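Local coordinates for teichoic acid biosynthesis protein F (Staphylococcus epidermidis, PDB 3L7I) that takes part in teichoic acid biosynthesis, and the modelled part of its chain is built around two Rossmann-like domains in a GT-B type arrangement, at residues L619-Y623 / S624-F628; F654-Y658 / M659-P663. All coordinates share one frame; numbering follows the deposited sequence.

Interaction 1. Residues L619-Y623 / S624-F628; sequences LITDY and SSVMF. With SO4 (sulfate ion), chain G.
L619 meets V626 where strand 618-621 turns into helix 626-630, the strand-to-helix half of a beta-alpha-beta crossover that goes on to strand 637-640 in a Rossmann-like domain of the GT-B type. The two side chains lie at about a right angle, CD1 of L619 resting 4.2 Å from CG2 of V626, and F613 of helix 609-614 packs against both. At T621 the hydroxyl sits anti to the backbone N (chi1 -170°), which brings OG1 alongside CB of S624, 3.6 Å away, and lets it hydrogen-bond to the carbonyl of A544; CG2 of V626 lies beside the same oxygen. The D622 carboxylate has three partners: OD2 takes the N-H of Y623 on the anti side of the carboxylate, 19° out of plane, and also bonds T546, while OD1 makes a salt bridge to R548. The D622 carbonyl is bridged to the N-H of S624 by a water, 2.7 Å from D622 O and 2.7 Å from S624 N. Y623 has its ring laid over CB of D622, stacks on Y647 and sends its hydroxyl to D643. The chain then reaches S624, which caps the helix: OG accepts from V626 N at 3.1 Å along a nearly straight bond (172°). The same hydroxyl donates to a sulfate, probably from the crystallisation liquor, that lies over the start of the helix, where the helix dipole would be expected to favour an anion. Sulfate O4 is thus gripped twice, 3.2 Å from S624 OG and 2.6 Å from S625 N.

Interaction 2. Residues F654-Y658 / M659-P663; sequences FYMNY and MEDLP
The side chain of Y658 leaves with CG anti to the backbone N (chi1 -169°), while L662 tucks CG between its own N and carbonyl carbon (chi1 57°); as modelled, these settings bring a methyl group over a ring. CD1 of L662 sits 3.8 Å from the centroid of the Y658 ring and only 10° off its normal, a CH-pi contact over the face. What folds the chain back is a type I beta turn from N657 to E660. E660 N donates to N657 O at 3.0 Å, approaching from above the carbonyl plane. Inverse gamma turns centred on N657 and D661 overlap its two ends; the second is closed by L662 N bonding E660 O at 2.8 Å, the first by a weak bond. N657 OD1 lies 3.8 Å from CB of M659, whose SD is 4.3 Å from CD2 of Y658. The bent chain of M656 crosses D661 obliquely, CE 3.9 Å from OD1. This loop runs between strands 637-640 and 666-667: Y658, L662 and P663 pack on F639 of the former, while helix 688-698 meets M656 through F698 and P663 through F694.

Both contacts are local, between neighbours along the chain, in the same domain, their centres about 12 Å apart, and they touch. Interaction 1 is the buried one, joining a central strand of the parallel sheet to its following helix; interaction 2 belongs to a later loop that is only partly buried, with N657, M659 and E660 at the surface. The hydroxyl of Y658 ties them, 2.7 Å from D622 O in a probable hydrogen bond, with F628 CE1 meeting M656 CE at 4.0 Å and Y623 packing on F654. Chemistry follows place: charge pairing, a capped helix start and a bound anion mark 619-628, whereas 654-663 relies on backbone turns and a methyl-on-ring contact.

Interaction 1. Residues L619-Y623 / S624-F628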
loop_
_atom_site.group_PDB
_atom_site.type_symbol
_atom_site.label_atom_id
_atom_site.label_comp_id
_atom_site.label_asym_id
_atom_site.label_seq_id
_atom_site.Cartn_x
_atom_site.Cartn_y
_atom_site.Cartn_z
ATOM N N LEU A 619 13.223 -44.549 43.765
ATOM C CA LEU A 619 13.592 -43.522 42.796
ATOM C C LEU A 619 15.004 -43.021 43.085
ATOM O O LEU A 619 15.350 -42.742 44.236
ATOM C CB LEU A 619 12.625 -42.344 42.896
ATOM C CG LEU A 619 12.318 -41.689 41.543
ATOM C CD1 LEU A 619 11.702 -40.312 41.698
ATOM C CD2 LEU A 619 13.560 -41.632 40.687
ATOM N N ILE A 620 15.843 -42.899 42.066
ATOM C CA ILE A 620 17.090 -42.173 42.274
ATOM C C ILE A 620 17.028 -40.948 41.397
ATOM O O ILE A 620 16.771 -41.042 40.187
ATOM C CB ILE A 620 18.336 -42.988 41.916
ATOM C CG1 ILE A 620 18.310 -44.330 42.633
ATOM C CG2 ILE A 620 19.603 -42.220 42.278
ATOM C CD1 ILE A 620 19.529 -45.156 42.345
ATOM N N THR A 621 17.249 -39.791 42.008
ATOM C CA THR A 621 17.197 -38.549 41.269
ATOM C C THR A 621 18.198 -37.555 41.878
ATOM O O THR A 621 19.057 -37.958 42.667
ATOM C CB THR A 621 15.771 -38.024 41.255
ATOM O OG1 THR A 621 15.688 -36.936 40.339
ATOM C CG2 THR A 621 15.348 -37.571 42.652
ATOM N N ASP A 622 18.131 -36.281 41.492
ATOM C CA ASP A 622 18.973 -35.273 42.129
ATOM C C ASP A 622 18.249 -33.967 42.415
ATOM O O ASP A 622 17.870 -33.725 43.557
ATOM C CB ASP A 622 20.258 -35.025 41.343
ATOM C CG ASP A 622 20.023 -34.931 39.871
ATOM O OD1 ASP A 622 20.509 -35.815 39.152
ATOM O OD2 ASP A 622 19.348 -33.982 39.417
ATOM N N TYR A 623 18.069 -33.129 41.389
ATOM C CA TYR A 623 17.332 -31.875 41.519
ATOM C C TYR A 623 16.147 -31.903 40.578
ATOM O O TYR A 623 16.192 -31.347 39.492
ATOM C CB TYR A 623 18.227 -30.689 41.144
ATOM C CG TYR A 623 19.649 -30.928 41.505
ATOM C CD1 TYR A 623 20.612 -31.097 40.519
ATOM C CD2 TYR A 623 20.031 -31.044 42.847
ATOM C CE1 TYR A 623 21.930 -31.352 40.859
ATOM C CE2 TYR A 623 21.339 -31.301 43.200
ATOM C CZ TYR A 623 22.292 -31.454 42.206
ATOM O OH TYR A 623 23.605 -31.709 42.551
ATOM N N SER A 624 15.063 -32.539 40.968
ATOM C CA SER A 624 13.968 -32.645 40.033
ATOM C C SER A 624 12.649 -32.609 40.743
ATOM O O SER A 624 12.493 -33.171 41.826
ATOM C CB SER A 624 14.085 -33.930 39.225
ATOM O OG SER A 624 12.978 -34.062 38.358
ATOM N N SER A 625 11.700 -31.947 40.107
ATOM C CA SER A 625 10.336 -31.895 40.579
ATOM C C SER A 625 9.659 -33.274 40.567
ATOM O O SER A 625 8.552 -33.413 41.089
ATOM C CB SER A 625 9.543 -30.908 39.719
ATOM O OG SER A 625 8.187 -31.302 39.605
ATOM N N VAL A 626 10.291 -34.281 39.964
ATOM C CA VAL A 626 9.724 -35.625 40.038
ATOM C C VAL A 626 9.688 -36.186 41.449
ATOM O O VAL A 626 8.836 -37.000 41.763
ATOM C CB VAL A 626 10.428 -36.689 39.138
ATOM C CG1 VAL A 626 10.159 -36.429 37.678
ATOM C CG2 VAL A 626 11.927 -36.782 39.456
ATOM N N MET A 627 10.611 -35.789 42.306
ATOM C CA MET A 627 10.574 -36.351 43.647
ATOM C C MET A 627 9.224 -36.068 44.321
ATOM O O MET A 627 8.759 -36.848 45.154
ATOM C CB MET A 627 11.728 -35.822 44.489
ATOM C CG MET A 627 11.802 -34.327 44.526
ATOM S SD MET A 627 12.953 -33.800 45.789
ATOM C CE MET A 627 12.782 -32.012 45.677
ATOM N N PHE A 628 8.593 -34.957 43.951
ATOM C CA PHE A 628 7.360 -34.561 44.599
ATOM C C PHE A 628 6.224 -35.431 44.103
ATOM O O PHE A 628 5.198 -35.552 44.770
ATOM C CB PHE A 628 7.024 -33.095 44.329
ATOM C CG PHE A 628 8.011 -32.120 44.894
ATOM C CD1 PHE A 628 8.216 -32.032 46.253
ATOM C CD2 PHE A 628 8.712 -31.273 44.069
ATOM C CE1 PHE A 628 9.108 -31.135 46.774
ATOM C CE2 PHE A 628 9.606 -30.368 44.590
ATOM C CZ PHE A 628 9.803 -30.302 45.941
HETATM S S SO4 G . 12.793 -30.070 37.024
HETATM O O1 SO4 G . 13.490 -30.660 35.872
HETATM O O2 SO4 G . 13.778 -29.489 37.941
HETATM O O3 SO4 G . 11.876 -29.021 36.580
HETATM O O4 SO4 G . 12.030 -31.114 37.708
HETATM O O HOH W 1 15.258 -33.257 43.515
#

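Interaction 2. Residues F654-Y658 / M659-P663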
loop_
_atom_site.group_PDB
_atom_site.type_symbol
_atom_site.label_atom_id
_atom_site.label_comp_id
_atom_site.label_asym_id
_atom_site.label_seq_id
_atom_site.Cartn_x
_atom_site.Cartn_y
_atom_site.Cartn_z
ATOM N N PHE A 654 16.676 -22.571 45.374
ATOM C CA PHE A 654 15.703 -23.632 45.594
ATOM C C PHE A 654 14.713 -23.098 46.611
ATOM O O PHE A 654 15.090 -22.356 47.513
ATOM C CB PHE A 654 16.390 -24.850 46.194
ATOM C CG PHE A 654 17.061 -25.742 45.184
ATOM C CD1 PHE A 654 17.142 -25.378 43.849
ATOM C CD2 PHE A 654 17.640 -26.940 45.584
ATOM C CE1 PHE A 654 17.770 -26.209 42.924
ATOM C CE2 PHE A 654 18.271 -27.761 44.677
ATOM C CZ PHE A 654 18.331 -27.395 43.340
ATOM N N TYR A 655 13.447 -23.471 46.483
ATOM C CA TYR A 655 12.443 -22.962 47.406
ATOM C C TYR A 655 12.511 -23.707 48.714
ATOM O O TYR A 655 12.186 -23.162 49.772
ATOM C CB TYR A 655 11.042 -23.101 46.843
ATOM C CG TYR A 655 10.750 -22.215 45.659
ATOM C CD1 TYR A 655 10.600 -20.840 45.807
ATOM C CD2 TYR A 655 10.583 -22.762 44.390
ATOM C CE1 TYR A 655 10.310 -20.040 44.725
ATOM C CE2 TYR A 655 10.292 -21.968 43.314
ATOM C CZ TYR A 655 10.160 -20.615 43.490
ATOM O OH TYR A 655 9.875 -19.857 42.391
ATOM N N MET A 656 12.930 -24.962 48.647
ATOM C CA MET A 656 13.004 -25.752 49.856
ATOM C C MET A 656 14.426 -25.894 50.378
ATOM O O MET A 656 15.404 -25.586 49.686
ATOM C CB MET A 656 12.387 -27.117 49.634
ATOM C CG MET A 656 13.028 -27.886 48.526
ATOM S SD MET A 656 13.098 -29.623 48.992
ATOM C CE MET A 656 11.461 -29.843 49.678
ATOM N N ASN A 657 14.535 -26.341 51.622
ATOM C CA ASN A 657 15.843 -26.551 52.198
ATOM C C ASN A 657 16.361 -27.950 51.883
ATOM O O ASN A 657 16.185 -28.891 52.656
ATOM C CB ASN A 657 15.845 -26.263 53.691
ATOM C CG ASN A 657 17.241 -26.053 54.218
ATOM O OD1 ASN A 657 18.202 -26.614 53.681
ATOM N ND2 ASN A 657 17.372 -25.236 55.261
ATOM N N TYR A 658 16.996 -28.053 50.718
ATOM C CA TYR A 658 17.495 -29.308 50.155
ATOM C C TYR A 658 18.392 -30.114 51.090
ATOM O O TYR A 658 18.308 -31.348 51.146
ATOM C CB TYR A 658 18.296 -28.990 48.903
ATOM C CG TYR A 658 18.664 -30.174 48.043
ATOM C CD1 TYR A 658 17.856 -30.558 46.988
ATOM C CD2 TYR A 658 19.837 -30.875 48.259
ATOM C CE1 TYR A 658 18.188 -31.618 46.180
ATOM C CE2 TYR A 658 20.186 -31.951 47.459
ATOM C CZ TYR A 658 19.354 -32.317 46.410
ATOM O OH TYR A 658 19.684 -33.384 45.593
ATOM N N MET A 659 19.273 -29.412 51.799
ATOM C CA MET A 659 20.223 -30.064 52.663
ATOM C C MET A 659 19.527 -30.861 53.746
ATOM O O MET A 659 20.090 -31.813 54.283
ATOM C CB MET A 659 21.159 -29.035 53.278
ATOM C CG MET A 659 22.602 -29.263 52.908
ATOM S SD MET A 659 22.754 -29.782 51.200
ATOM C CE MET A 659 23.693 -28.414 50.515
ATOM N N GLU A 660 18.296 -30.494 54.059
ATOM C CA GLU A 660 17.630 -31.101 55.196
ATOM C C GLU A 660 16.447 -31.967 54.798
ATOM O O GLU A 660 16.588 -33.160 54.516
ATOM C CB GLU A 660 17.181 -30.008 56.162
ATOM C CG GLU A 660 17.482 -30.315 57.612
ATOM C CD GLU A 660 18.074 -29.126 58.337
ATOM O OE1 GLU A 660 17.847 -27.982 57.882
ATOM O OE2 GLU A 660 18.774 -29.339 59.352
ATOM N N ASP A 661 15.284 -31.335 54.757
ATOM C CA ASP A 661 14.009 -32.029 54.663
ATOM C C ASP A 661 13.640 -32.613 53.294
ATOM O O ASP A 661 12.662 -32.195 52.683
ATOM C CB ASP A 661 12.889 -31.101 55.158
ATOM C CG ASP A 661 12.873 -29.766 54.437
ATOM O OD1 ASP A 661 13.047 -29.767 53.200
ATOM O OD2 ASP A 661 12.691 -28.722 55.102
ATOM N N LEU A 662 14.410 -33.590 52.823
ATOM C CA LEU A 662 13.943 -34.438 51.721
ATOM C C LEU A 662 13.888 -35.914 52.156
ATOM O O LEU A 662 14.489 -36.289 53.172
ATOM C CB LEU A 662 14.704 -34.197 50.401
ATOM C CG LEU A 662 16.208 -34.346 50.318
ATOM C CD1 LEU A 662 16.741 -33.747 49.025
ATOM C CD2 LEU A 662 16.846 -33.682 51.559
ATOM N N PRO A 663 13.152 -36.741 51.394
ATOM C CA PRO A 663 12.662 -38.045 51.854
ATOM C C PRO A 663 13.740 -39.107 51.939
ATOM O O PRO A 663 13.456 -40.195 52.426
ATOM C CB PRO A 663 11.683 -38.468 50.752
ATOM C CG PRO A 663 11.891 -37.537 49.618
ATOM C CD PRO A 663 13.013 -36.603 49.938
#